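Local atomic coordinates of cephalosporin acylase (Bacillus halodurans, PDB entry 2NLZ), a protein that probably acts as an N-terminal nucleophile hydrolase of the gamma-glutamyltranspeptidase family, named as a cephalosporin acylase, although its own function remains to be established. Residues L58-P63 with R147-G152; F183-P188 with Q202-T207; E223-I228 with E242-Y247; E253-D258 with Q327-E332; A276-N281 with T335-E340. The protein carries 1 engineered substitution. All coordinates share one frame; numbering follows the deposited sequence.

Interaction 1 of 5, residues L58-P63 with R147-G152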
# COMPACT_ATOMS: atom_id res chain seq x y z
N LEU D 58 18.25 -11.91 28.99
CA LEU D 58 17.15 -10.94 28.85
C LEU D 58 16.91 -10.14 30.12
O LEU D 58 16.43 -9.00 30.08
CB LEU D 58 15.85 -11.66 28.44
CG LEU D 58 15.76 -12.17 27.00
CD1 LEU D 58 14.68 -13.23 26.83
CD2 LEU D 58 15.56 -11.04 26.02
N THR D 59 17.23 -10.77 31.25
CA THR D 59 17.14 -10.15 32.57
C THR D 59 18.02 -8.91 32.66
O THR D 59 17.70 -7.97 33.39
CB THR D 59 17.47 -11.19 33.63
OG1 THR D 59 16.29 -11.49 34.37
CG2 THR D 59 18.55 -10.71 34.58
N VAL D 60 19.09 -8.89 31.88
CA VAL D 60 20.01 -7.78 31.85
C VAL D 60 19.78 -6.92 30.62
O VAL D 60 19.88 -5.69 30.70
CB VAL D 60 21.46 -8.28 31.84
CG1 VAL D 60 22.43 -7.10 31.67
CG2 VAL D 60 21.77 -9.10 33.11
N LEU D 61 19.43 -7.56 29.50
CA LEU D 61 19.40 -6.90 28.19
C LEU D 61 18.11 -6.17 27.87
O LEU D 61 18.11 -5.22 27.07
CB LEU D 61 19.71 -7.90 27.09
CG LEU D 61 21.13 -8.47 27.11
CD1 LEU D 61 21.19 -9.76 26.32
CD2 LEU D 61 22.11 -7.42 26.60
N GLU D 62 17.03 -6.60 28.50
CA GLU D 62 15.73 -5.93 28.34
C GLU D 62 15.02 -5.72 29.69
O GLU D 62 14.00 -6.36 29.96
CB GLU D 62 14.85 -6.73 27.39
CG GLU D 62 13.67 -5.97 26.83
CD GLU D 62 12.87 -6.76 25.82
OE1 GLU D 62 11.62 -6.76 25.92
OE2 GLU D 62 13.48 -7.40 24.94
N PRO D 63 15.55 -4.82 30.54
CA PRO D 63 15.03 -4.64 31.91
C PRO D 63 13.66 -4.00 31.96
O PRO D 63 13.03 -3.94 33.01
CB PRO D 63 16.07 -3.72 32.57
CG PRO D 63 17.22 -3.67 31.61
CD PRO D 63 16.65 -3.88 30.27
N ARG D 147 28.47 -11.67 31.99
CA ARG D 147 29.39 -10.90 31.17
C ARG D 147 28.76 -9.60 30.67
O ARG D 147 29.42 -8.57 30.62
CB ARG D 147 29.87 -11.74 29.98
CG ARG D 147 31.11 -11.23 29.25
CD ARG D 147 31.16 -11.63 27.76
NE ARG D 147 30.40 -12.84 27.41
CZ ARG D 147 30.76 -14.10 27.68
NH1 ARG D 147 31.87 -14.37 28.36
NH2 ARG D 147 29.97 -15.11 27.30
N TYR D 148 27.48 -9.66 30.30
CA TYR D 148 26.77 -8.49 29.78
C TYR D 148 26.51 -7.49 30.90
O TYR D 148 26.61 -6.29 30.68
CB TYR D 148 25.44 -8.88 29.13
CG TYR D 148 25.53 -9.53 27.76
CD1 TYR D 148 24.75 -10.64 27.45
CD2 TYR D 148 26.40 -9.04 26.79
CE1 TYR D 148 24.83 -11.25 26.21
CE2 TYR D 148 26.47 -9.65 25.54
CZ TYR D 148 25.68 -10.75 25.26
OH TYR D 148 25.75 -11.37 24.03
N ALA D 149 26.19 -7.99 32.08
CA ALA D 149 25.89 -7.12 33.20
C ALA D 149 27.12 -6.36 33.67
O ALA D 149 27.03 -5.18 34.00
CB ALA D 149 25.26 -7.90 34.32
N GLU D 150 28.27 -7.03 33.69
CA GLU D 150 29.53 -6.43 34.14
C GLU D 150 30.13 -5.46 33.13
O GLU D 150 30.55 -4.36 33.49
CB GLU D 150 30.56 -7.51 34.49
CG GLU D 150 30.53 -7.92 35.95
CD GLU D 150 31.59 -8.93 36.32
OE1 GLU D 150 31.79 -9.90 35.55
OE2 GLU D 150 32.21 -8.77 37.39
N GLU D 151 30.18 -5.87 31.87
CA GLU D 151 30.82 -5.08 30.83
C GLU D 151 29.88 -4.04 30.25
O GLU D 151 30.32 -2.97 29.85
CB GLU D 151 31.38 -5.99 29.74
CG GLU D 151 32.61 -6.79 30.19
CD GLU D 151 32.89 -8.02 29.34
OE1 GLU D 151 33.54 -8.95 29.85
OE2 GLU D 151 32.47 -8.05 28.16
N GLY D 152 28.60 -4.36 30.20
CA GLY D 152 27.59 -3.42 29.70
C GLY D 152 27.24 -3.56 28.23
O GLY D 152 27.93 -4.25 27.48
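Tyr148 offers its ring to Leu61, and both methyl groups of the leucine are used. They lie on the same side of the ring plane. Leu61 CD1 is out beyond the rim, 3.8 Å from Tyr148 CD1 and 3.9 Å from Tyr148 CE1. CD2 of the same leucine sits 4.1 Å above the ring plane, displaced from the centre toward the rim. The base of the tyrosine side chain has another neighbour: Tyr148 CB is 4.3 Å from Val60 CG1. Leu32 of helix 31-42 touches Leu61 and Tyr148 alike.

Next in sequence, Ala149 brings the two backbones to their closest approach, with its CA 6.1 Å from Val60 CA. Val60 CG1 stands opposite the backbone N (chi1 174°) and reaches Ala149 CA at 3.8 Å, while Val60 CG2 meets Ala149 CB at 3.9 Å. The contact is thus a buried helix-helix packing in which the last turns of helix 47-61 and helix 143-151 lie against each other, the short distance being consistent with the small alanine side chain. Helix 202-212 adds a third wall, with Leu208 on Val60.

Glu150 turns from this apolar seam and is held by a salt bridge to Arg209 and a hydrogen bond from Gln202. At Gly152 the helix ends: its N still bonds to Tyr148 O at 2.8 Å, yet its phi is 95°, a conformation suited to a residue without CB.

Interaction 2 of 5, residues F183-P188 with Q202-T207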
# COMPACT_ATOMS: atom_id res chain seq x y z
N PHE D 183 16.10 3.89 40.92
CA PHE D 183 16.77 5.01 40.30
C PHE D 183 18.29 4.84 40.33
O PHE D 183 18.96 5.28 39.40
CB PHE D 183 16.37 6.33 40.98
CG PHE D 183 14.95 6.74 40.73
CD1 PHE D 183 14.59 7.38 39.55
CD2 PHE D 183 13.96 6.49 41.67
CE1 PHE D 183 13.28 7.75 39.32
CE2 PHE D 183 12.65 6.86 41.45
CZ PHE D 183 12.30 7.49 40.27
N ASP D 184 18.82 4.22 41.37
CA ASP D 184 20.26 4.00 41.47
C ASP D 184 20.74 2.96 40.45
O ASP D 184 21.82 3.11 39.87
CB ASP D 184 20.65 3.57 42.89
CG ASP D 184 20.48 4.69 43.90
OD1 ASP D 184 20.42 5.87 43.51
OD2 ASP D 184 20.39 4.36 45.10
N THR D 185 19.91 1.94 40.23
CA THR D 185 20.21 0.83 39.32
C THR D 185 19.90 1.14 37.85
O THR D 185 20.74 0.89 36.99
CB THR D 185 19.41 -0.42 39.73
OG1 THR D 185 19.71 -0.74 41.09
CG2 THR D 185 19.74 -1.61 38.83
N PHE D 186 18.71 1.66 37.57
CA PHE D 186 18.24 1.80 36.19
C PHE D 186 18.32 3.21 35.63
O PHE D 186 18.16 3.42 34.43
CB PHE D 186 16.82 1.26 36.06
CG PHE D 186 16.69 -0.18 36.39
CD1 PHE D 186 17.38 -1.13 35.65
CD2 PHE D 186 15.90 -0.60 37.43
CE1 PHE D 186 17.26 -2.47 35.94
CE2 PHE D 186 15.78 -1.94 37.74
CZ PHE D 186 16.46 -2.88 37.00
N ALA D 187 18.56 4.19 36.50
CA ALA D 187 18.80 5.56 36.07
C ALA D 187 20.04 6.16 36.75
O ALA D 187 19.92 7.14 37.48
CB ALA D 187 17.59 6.41 36.33
N PRO D 188 21.23 5.58 36.51
CA PRO D 188 22.37 5.95 37.34
C PRO D 188 22.91 7.35 37.06
O PRO D 188 23.56 7.94 37.92
CB PRO D 188 23.42 4.89 36.99
CG PRO D 188 23.07 4.43 35.65
CD PRO D 188 21.60 4.60 35.47
N GLN D 202 26.60 -3.83 38.02
CA GLN D 202 27.40 -4.74 38.84
C GLN D 202 26.50 -5.57 39.75
O GLN D 202 26.81 -6.72 40.04
CB GLN D 202 28.43 -3.99 39.68
CG GLN D 202 29.88 -4.18 39.23
CD GLN D 202 30.37 -5.62 39.33
OE1 GLN D 202 29.82 -6.45 40.07
NE2 GLN D 202 31.44 -5.93 38.59
N GLY D 203 25.40 -4.96 40.18
CA GLY D 203 24.40 -5.65 40.98
C GLY D 203 23.91 -6.90 40.28
O GLY D 203 23.99 -8.00 40.83
N HIS D 204 23.42 -6.72 39.05
CA HIS D 204 22.92 -7.82 38.23
C HIS D 204 23.94 -8.94 38.07
O HIS D 204 23.60 -10.11 38.19
CB HIS D 204 22.49 -7.32 36.86
CG HIS D 204 21.12 -6.73 36.83
ND1 HIS D 204 20.82 -5.50 37.38
CD2 HIS D 204 19.96 -7.19 36.30
CE1 HIS D 204 19.54 -5.23 37.18
NE2 HIS D 204 19.00 -6.25 36.53
N ALA D 205 25.19 -8.56 37.81
CA ALA D 205 26.28 -9.52 37.70
C ALA D 205 26.49 -10.35 38.97
O ALA D 205 26.55 -11.58 38.90
CB ALA D 205 27.55 -8.80 37.33
N ASP D 206 26.58 -9.66 40.12
CA ASP D 206 26.82 -10.29 41.42
C ASP D 206 25.75 -11.32 41.77
O ASP D 206 26.06 -12.45 42.16
CB ASP D 206 26.88 -9.23 42.53
CG ASP D 206 28.13 -8.36 42.45
OD1 ASP D 206 29.11 -8.78 41.81
OD2 ASP D 206 28.11 -7.25 43.02
N THR D 207 24.50 -10.92 41.61
CA THR D 207 23.40 -11.78 41.98
C THR D 207 23.23 -12.96 41.01
O THR D 207 22.92 -14.08 41.44
CB THR D 207 22.08 -11.00 42.19
OG1 THR D 207 21.02 -11.91 42.45
CG2 THR D 207 21.74 -10.21 40.99
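His204 ND1 is hydrogen-bonded to Ser201 OG, just ahead of helix 202-212, and this bond helps fix the rotation of the imidazole that meets Thr185 and Phe186. The opposing surface is touched by one ring carbon, CE1 of His204. It lies 3.8 Å from Phe186 CE1 and 4.0 Å from Thr185 CG2.

The two rings meet rim to rim: their centroids are 5.8 Å apart and their planes 70° apart, with neither ring over the face of the other, so this is not a stack. In Thr185, chi1 of -56° sets OG1 beside the backbone N and leaves the methyl CG2 anti to it. From that position CG2 approaches the imidazole at its edge and also sits 3.8 Å above the centre of the Phe186 ring. The threonine hydroxyl is engaged elsewhere, with Pro181 O.

Trp182 and Phe381 meet the Phe186 ring as well, extending the aromatic cluster. The arrangement is a buried packing of two successive helices, 180-186 and 202-212, within the gamma-glutamyltranspeptidase-family fold.

Interaction 3 of 5, residues E223-I228 with E242-Y247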
# COMPACT_ATOMS: atom_id res chain seq x y z
N GLU D 223 21.63 -16.33 51.06
CA GLU D 223 22.05 -14.97 51.40
C GLU D 223 21.23 -13.86 50.73
O GLU D 223 20.94 -12.83 51.35
CB GLU D 223 23.54 -14.77 51.11
CG GLU D 223 24.21 -13.79 52.07
CD GLU D 223 24.95 -12.69 51.35
OE1 GLU D 223 25.97 -12.99 50.70
OE2 GLU D 223 24.51 -11.53 51.44
N LEU D 224 20.88 -14.07 49.47
CA LEU D 224 20.06 -13.10 48.74
C LEU D 224 18.67 -13.04 49.34
O LEU D 224 18.11 -11.96 49.50
CB LEU D 224 19.98 -13.46 47.26
CG LEU D 224 21.26 -13.29 46.45
CD1 LEU D 224 21.08 -13.94 45.08
CD2 LEU D 224 21.67 -11.81 46.35
N ALA D 225 18.14 -14.21 49.70
CA ALA D 225 16.87 -14.30 50.41
C ALA D 225 16.84 -13.40 51.63
O ALA D 225 15.82 -12.75 51.89
CB ALA D 225 16.60 -15.74 50.82
N ASP D 226 17.95 -13.36 52.38
CA ASP D 226 18.09 -12.50 53.55
C ASP D 226 18.09 -11.02 53.20
O ASP D 226 17.50 -10.21 53.92
CB ASP D 226 19.36 -12.85 54.34
CG ASP D 226 19.28 -14.21 55.00
OD1 ASP D 226 20.34 -14.76 55.33
OD2 ASP D 226 18.16 -14.73 55.20
N GLN D 227 18.75 -10.66 52.10
CA GLN D 227 18.80 -9.27 51.63
C GLN D 227 17.44 -8.80 51.14
O GLN D 227 17.09 -7.64 51.32
CB GLN D 227 19.81 -9.12 50.51
CG GLN D 227 21.24 -9.13 50.97
CD GLN D 227 22.20 -8.71 49.88
OE1 GLN D 227 23.14 -9.44 49.56
NE2 GLN D 227 21.96 -7.54 49.29
N ILE D 228 16.71 -9.71 50.50
CA ILE D 228 15.37 -9.44 50.01
C ILE D 228 14.42 -9.25 51.19
O ILE D 228 13.67 -8.28 51.23
CB ILE D 228 14.85 -10.58 49.09
CG1 ILE D 228 15.63 -10.62 47.78
CG2 ILE D 228 13.38 -10.41 48.78
CD1 ILE D 228 15.47 -11.91 47.03
N GLU D 242 10.68 -16.85 54.75
CA GLU D 242 9.96 -18.13 54.75
C GLU D 242 9.05 -18.30 53.54
O GLU D 242 8.76 -19.42 53.13
CB GLU D 242 9.18 -18.31 56.05
CG GLU D 242 10.06 -18.59 57.26
CD GLU D 242 9.64 -17.79 58.48
OE1 GLU D 242 8.66 -18.18 59.15
OE2 GLU D 242 10.30 -16.76 58.77
N ASP D 243 8.60 -17.17 52.98
CA ASP D 243 7.83 -17.18 51.74
C ASP D 243 8.70 -17.67 50.59
O ASP D 243 8.28 -18.53 49.81
CB ASP D 243 7.30 -15.79 51.43
CG ASP D 243 6.04 -15.46 52.21
OD1 ASP D 243 5.17 -16.35 52.34
OD2 ASP D 243 5.92 -14.30 52.68
N LEU D 244 9.90 -17.13 50.52
CA LEU D 244 10.89 -17.53 49.52
C LEU D 244 11.37 -18.96 49.78
O LEU D 244 11.49 -19.76 48.85
CB LEU D 244 12.08 -16.56 49.52
CG LEU D 244 11.82 -15.08 49.27
CD1 LEU D 244 13.03 -14.21 49.58
CD2 LEU D 244 11.34 -14.84 47.83
N ALA D 245 11.64 -19.27 51.05
CA ALA D 245 12.22 -20.55 51.46
C ALA D 245 11.46 -21.79 50.99
O ALA D 245 12.07 -22.77 50.58
CB ALA D 245 12.40 -20.60 52.97
N CYS D 246 10.13 -21.75 51.04
CA CYS D 246 9.36 -22.90 50.58
C CYS D 246 8.72 -22.72 49.21
O CYS D 246 7.74 -23.40 48.88
CB CYS D 246 8.38 -23.43 51.64
SG CYS D 246 7.27 -22.24 52.40
N TYR D 247 9.29 -21.84 48.39
CA TYR D 247 8.93 -21.84 46.99
C TYR D 247 9.65 -22.97 46.27
O TYR D 247 10.86 -23.13 46.38
CB TYR D 247 9.25 -20.51 46.30
CG TYR D 247 9.23 -20.62 44.79
CD1 TYR D 247 8.03 -20.75 44.09
CD2 TYR D 247 10.41 -20.64 44.06
CE1 TYR D 247 8.02 -20.87 42.70
CE2 TYR D 247 10.40 -20.76 42.68
CZ TYR D 247 9.21 -20.88 42.01
OH TYR D 247 9.23 -21.00 40.65
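Leu244 points its CB at helix 223-234 and supplies every atom that its own segment brings to the contact with Ala225 and Ile228. From CB the chain continues to CG, which lies opposite the carbonyl carbon (chi1 -57°); neither atom comes within 4.5 Å of the facing helix. Contact begins at the branch. Methyl CD1 is directed into the angle between the two residues: it is 3.9 Å from Ile228 CG2 and 4.1 Å from Ile228 CB on one flank, and 4.1 Å from Ala225 CB on the other. The same methyl also lies 3.9 Å from Ala225 O, a van der Waals approach to the backbone rather than a polar bond.

Ala225 and Ile228 are three residues apart and therefore lie on one side of their helix, with CB of both directed at the leucine. In Ile228, chi1 of -69° puts CG1 anti to the carbonyl carbon and CG2 anti to the backbone N, which turns CG2 to the neighbouring helix. Consistent with the small alanine, the CA atoms of Ala225 and Leu244 are 6.9 Å apart.

This apolar contact joins successive helices, 223-234 and 241-245, across a short loop whose Leu239 also packs on Ile228. Val119 meets Leu244 from a loop, and Asp243 bonds to Met93 N. On another side, Leu224 rests on helix 202-212, while the chain beyond Tyr247 runs on into strand 250-259.

Interaction 4 of 5, residues E253-D258 with Q327-E332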
# COMPACT_ATOMS: atom_id res chain seq x y z
N GLU D 253 1.08 -30.55 34.53
CA GLU D 253 0.71 -31.30 33.32
C GLU D 253 0.01 -30.42 32.27
O GLU D 253 -1.10 -29.93 32.51
CB GLU D 253 -0.16 -32.52 33.69
CG GLU D 253 -0.42 -33.51 32.54
CD GLU D 253 0.82 -34.27 32.10
OE1 GLU D 253 1.65 -34.62 32.97
OE2 GLU D 253 0.96 -34.52 30.88
N PRO D 254 0.66 -30.22 31.11
CA PRO D 254 0.13 -29.36 30.04
C PRO D 254 -1.22 -29.83 29.49
O PRO D 254 -1.48 -31.04 29.43
CB PRO D 254 1.20 -29.43 28.94
CG PRO D 254 2.01 -30.64 29.25
CD PRO D 254 1.96 -30.81 30.75
N ILE D 255 -2.05 -28.85 29.12
CA ILE D 255 -3.39 -29.08 28.59
C ILE D 255 -3.44 -28.74 27.10
O ILE D 255 -2.67 -27.91 26.61
CB ILE D 255 -4.45 -28.23 29.33
CG1 ILE D 255 -4.00 -26.77 29.43
CG2 ILE D 255 -4.74 -28.84 30.71
CD1 ILE D 255 -5.07 -25.83 29.96
N SER D 256 -4.36 -29.39 26.38
CA SER D 256 -4.47 -29.19 24.94
C SER D 256 -5.87 -29.29 24.37
O SER D 256 -6.85 -29.56 25.07
CB SER D 256 -3.55 -30.17 24.19
OG SER D 256 -4.07 -31.48 24.22
N ILE D 257 -5.94 -29.06 23.07
CA ILE D 257 -7.16 -29.06 22.30
C ILE D 257 -6.76 -29.66 20.97
O ILE D 257 -5.63 -29.45 20.51
CB ILE D 257 -7.68 -27.59 22.13
CG1 ILE D 257 -8.66 -27.23 23.25
CG2 ILE D 257 -8.28 -27.33 20.73
CD1 ILE D 257 -9.74 -28.29 23.53
N ASP D 258 -7.65 -30.45 20.36
CA ASP D 258 -7.44 -30.88 18.99
C ASP D 258 -7.93 -29.77 18.08
O ASP D 258 -9.13 -29.51 18.03
CB ASP D 258 -8.16 -32.18 18.67
CG ASP D 258 -7.81 -32.73 17.30
OD1 ASP D 258 -8.27 -32.17 16.27
OD2 ASP D 258 -7.07 -33.74 17.24
N GLN D 327 -14.30 -29.13 31.96
CA GLN D 327 -15.61 -28.56 31.63
C GLN D 327 -15.50 -27.40 30.65
O GLN D 327 -16.28 -27.33 29.70
CB GLN D 327 -16.35 -28.11 32.89
CG GLN D 327 -17.00 -29.22 33.69
CD GLN D 327 -17.68 -28.71 34.95
OE1 GLN D 327 -17.15 -27.84 35.65
NE2 GLN D 327 -18.86 -29.26 35.26
N LEU D 328 -14.53 -26.51 30.87
CA LEU D 328 -14.35 -25.34 30.00
C LEU D 328 -13.86 -25.74 28.62
O LEU D 328 -14.16 -25.07 27.61
CB LEU D 328 -13.37 -24.34 30.62
CG LEU D 328 -13.77 -23.63 31.91
CD1 LEU D 328 -12.55 -22.99 32.54
CD2 LEU D 328 -14.88 -22.60 31.69
N LEU D 329 -13.11 -26.85 28.56
CA LEU D 329 -12.50 -27.29 27.32
C LEU D 329 -13.30 -28.37 26.57
O LEU D 329 -12.81 -28.95 25.59
CB LEU D 329 -11.07 -27.75 27.60
CG LEU D 329 -9.95 -26.77 27.26
CD1 LEU D 329 -10.35 -25.30 27.45
CD2 LEU D 329 -8.67 -27.09 28.04
N SER D 330 -14.52 -28.62 27.02
CA SER D 330 -15.35 -29.69 26.47
C SER D 330 -16.07 -29.24 25.20
O SER D 330 -16.43 -28.07 25.06
CB SER D 330 -16.36 -30.18 27.50
OG SER D 330 -17.42 -29.25 27.67
N ASP D 331 -16.28 -30.20 24.29
CA ASP D 331 -16.93 -29.97 23.00
C ASP D 331 -18.37 -29.46 23.09
O ASP D 331 -18.80 -28.66 22.26
CB ASP D 331 -16.89 -31.23 22.13
CG ASP D 331 -15.51 -31.55 21.62
OD1 ASP D 331 -14.64 -30.65 21.61
OD2 ASP D 331 -15.28 -32.70 21.21
N GLU D 332 -19.11 -29.92 24.10
CA GLU D 332 -20.50 -29.50 24.28
C GLU D 332 -20.62 -28.09 24.87
O GLU D 332 -21.60 -27.39 24.60
CB GLU D 332 -21.34 -30.51 25.09
CG GLU D 332 -20.74 -30.94 26.43
CD GLU D 332 -19.98 -32.26 26.36
OE1 GLU D 332 -19.15 -32.44 25.44
OE2 GLU D 332 -20.22 -33.13 27.23
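Leu329 lays its isobutyl group across Ile257 and reaches along the strand to Ile255. Its branch carbon CG is 4.0 Å from Ile257 CD1, the two side chains meeting at a slant, and its methyl CD2 is 4.3 Å from Ile255 CD1. Between the isoleucines, the strand backbone is touched too: Ser256 O is 4.3 Å from Leu329 CD2. Ile257 sets CG1 opposite its carbonyl carbon and then bends at the next bond (chi2 -47°), which brings CD1 to 3.8 Å from Leu329 O as well.

The three strand residues therefore play different parts. Ile255 directs its CB at the leucine, Ile257 reaches it only by the bend to CD1, and Ser256 points away, its hydroxyl hydrogen-bonded to Arg263 NE.

Ser330, the residue after Leu329, is the N-cap of helix 331-338. Its OG donates to Gln327 O at 3.0 Å, the C=O...donor angle being 136° and the donor 28° out of the carbonyl plane.

Helix 274-283 borders the same apolar patch, with Leu277 on Ile255 and Leu274 on Leu329. Leu329, in the link between helices 325-328 and 331-338, thus packs on one strand of an antiparallel pair, 250-259 with 262-266, in which Ile255 bonds with Glu266 and Ile257 with Val264; helical elements lying on strands in this way are consistent with the layered alpha/beta architecture of Ntn hydrolases.

Interaction 5 of 5, residues A276-N281 with T335-E340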
# COMPACT_ATOMS: atom_id res chain seq x y z
N ALA D 276 -6.98 -19.16 25.18
CA ALA D 276 -6.64 -19.50 23.80
C ALA D 276 -7.30 -20.80 23.39
O ALA D 276 -7.98 -20.86 22.37
CB ALA D 276 -5.13 -19.60 23.64
N LEU D 277 -7.11 -21.82 24.22
CA LEU D 277 -7.67 -23.16 24.02
C LEU D 277 -9.20 -23.20 23.86
O LEU D 277 -9.72 -23.78 22.90
CB LEU D 277 -7.23 -24.06 25.18
CG LEU D 277 -6.06 -25.02 24.93
CD1 LEU D 277 -5.09 -24.50 23.92
CD2 LEU D 277 -5.33 -25.31 26.22
N GLU D 278 -9.91 -22.58 24.79
CA GLU D 278 -11.36 -22.49 24.72
C GLU D 278 -11.82 -21.72 23.47
O GLU D 278 -12.74 -22.16 22.77
CB GLU D 278 -11.91 -21.84 25.99
CG GLU D 278 -13.43 -21.79 26.05
CD GLU D 278 -13.94 -21.00 27.24
OE1 GLU D 278 -13.22 -20.89 28.25
OE2 GLU D 278 -15.07 -20.49 27.15
N ALA D 279 -11.18 -20.58 23.21
CA ALA D 279 -11.48 -19.81 22.00
C ALA D 279 -11.30 -20.66 20.75
O ALA D 279 -12.21 -20.75 19.93
CB ALA D 279 -10.63 -18.55 21.93
N LEU D 280 -10.15 -21.32 20.62
CA LEU D 280 -9.93 -22.22 19.48
C LEU D 280 -11.02 -23.28 19.38
O LEU D 280 -11.43 -23.66 18.28
CB LEU D 280 -8.55 -22.90 19.52
CG LEU D 280 -7.37 -22.32 18.72
CD1 LEU D 280 -7.85 -21.44 17.56
CD2 LEU D 280 -6.43 -21.53 19.62
N ASN D 281 -11.49 -23.73 20.55
CA ASN D 281 -12.50 -24.78 20.63
C ASN D 281 -13.88 -24.31 20.19
O ASN D 281 -14.64 -25.07 19.58
CB ASN D 281 -12.55 -25.33 22.06
CG ASN D 281 -12.72 -26.82 22.10
OD1 ASN D 281 -12.25 -27.55 21.20
ND2 ASN D 281 -13.39 -27.31 23.14
N THR D 335 -19.81 -25.84 21.91
CA THR D 335 -21.08 -25.74 21.18
C THR D 335 -22.05 -24.73 21.83
O THR D 335 -22.67 -23.94 21.12
CB THR D 335 -21.76 -27.13 21.02
OG1 THR D 335 -20.79 -28.10 20.62
CG2 THR D 335 -22.87 -27.08 19.98
N GLU D 336 -22.14 -24.76 23.16
CA GLU D 336 -23.01 -23.84 23.91
C GLU D 336 -22.68 -22.36 23.72
O GLU D 336 -23.57 -21.54 23.54
CB GLU D 336 -22.97 -24.19 25.41
CG GLU D 336 -24.01 -25.21 25.83
CD GLU D 336 -25.36 -24.59 26.07
OE1 GLU D 336 -25.49 -23.81 27.04
OE2 GLU D 336 -26.30 -24.87 25.29
N ARG D 337 -21.39 -22.03 23.79
CA ARG D 337 -20.91 -20.67 23.61
C ARG D 337 -21.02 -20.22 22.15
O ARG D 337 -21.35 -19.07 21.86
CB ARG D 337 -19.46 -20.56 24.06
CG ARG D 337 -19.20 -20.97 25.50
CD ARG D 337 -18.83 -19.78 26.37
NE ARG D 337 -19.97 -18.90 26.61
CZ ARG D 337 -19.89 -17.71 27.18
NH1 ARG D 337 -18.72 -17.24 27.59
NH2 ARG D 337 -20.98 -16.98 27.35
N ARG D 338 -20.73 -21.15 21.23
CA ARG D 338 -20.75 -20.90 19.78
C ARG D 338 -22.15 -20.60 19.25
O ARG D 338 -22.31 -19.99 18.19
CB ARG D 338 -20.08 -22.08 19.04
CG ARG D 338 -20.58 -22.38 17.64
CD ARG D 338 -19.58 -23.23 16.86
NE ARG D 338 -18.71 -24.05 17.70
CZ ARG D 338 -18.95 -25.32 18.03
NH1 ARG D 338 -18.10 -25.98 18.79
NH2 ARG D 338 -20.06 -25.92 17.60
N LYS D 339 -23.17 -21.01 20.00
CA LYS D 339 -24.55 -20.66 19.69
C LYS D 339 -24.84 -19.19 20.00
O LYS D 339 -25.77 -18.61 19.45
CB LYS D 339 -25.54 -21.55 20.46
CG LYS D 339 -25.81 -22.91 19.80
CD LYS D 339 -27.12 -23.52 20.28
CE LYS D 339 -27.10 -23.81 21.78
NZ LYS D 339 -28.47 -24.12 22.28
N GLU D 340 -24.03 -18.59 20.87
CA GLU D 340 -24.19 -17.18 21.18
C GLU D 340 -23.57 -16.26 20.14
O GLU D 340 -23.83 -15.06 20.14
CB GLU D 340 -23.69 -16.85 22.58
CG GLU D 340 -24.52 -17.47 23.69
CD GLU D 340 -24.62 -16.58 24.92
OE1 GLU D 340 -24.65 -17.13 26.04
OE2 GLU D 340 -24.66 -15.34 24.76
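Glu278 meets Arg337 through the aliphatic part of the arginine; the opposite charges are near but not in contact. The glutamate runs out extended from a CG opposite the backbone N (chi1 -176°), and its OE2 stops 3.9 Å from Arg337 CD. The charged ends stay apart: Glu278 OE2 is 4.9 Å from Arg337 NH1, and the carboxylate and guanidinium planes are inclined by 42°. Asp310 OD2 forms a salt bridge with Arg337 NH1 and lies close to Glu278 OE2. The arginine probably eases the repulsion between these two acids. Arg337 NH2 is hydrogen-bonded to Glu349 O, with a long ion pair to Glu340 OE1 at 3.9 Å.

Carbonyl contacts make up the second group. Arg338 brings NH1 to 3.7 Å from Asn281 O, which lies near the guanidinium plane at its edge, too far for a hydrogen bond. Its stronger tie is from NE to the carbonyl of Ile282, so the guanidinium is held by the last turn of helix 274-283, where its positive charge would be expected to suit the helix dipole. Arg338 also folds back over its own helix, with Thr335 CA 3.5 Å above one face of its guanidinium, toward the rim.

Helix 331-338 is thereby moored to helix 274-283, which also packs on helix 294-314 through Glu278 and Ala279, on helix 444-457 through Leu280, and on strand 250-259 through Leu277.

Overall arrangement
From the N terminus, interaction 1 closes the long loop from helix 47-61 to helix 143-151, and interactions 2 and 3 follow in series, each closing a short excursion between successive helices. These three touch in turn: Ala149 of interaction 1 meets Ala205 of interaction 2, whose Thr207 packs on Leu224 of interaction 3. Interaction 4 joins strand 250-259 to the link between helices 325-328 and 331-338; interaction 5 joins helix 274-283 to helix 331-338. These two cross, since 276-281 lies inside the loop closed by 253-258 with 327-332, whereas 335-340 lies beyond it. They sit on the opposite side of the chain's centre from interactions 1 and 2, centres about 39 to 46 Å away.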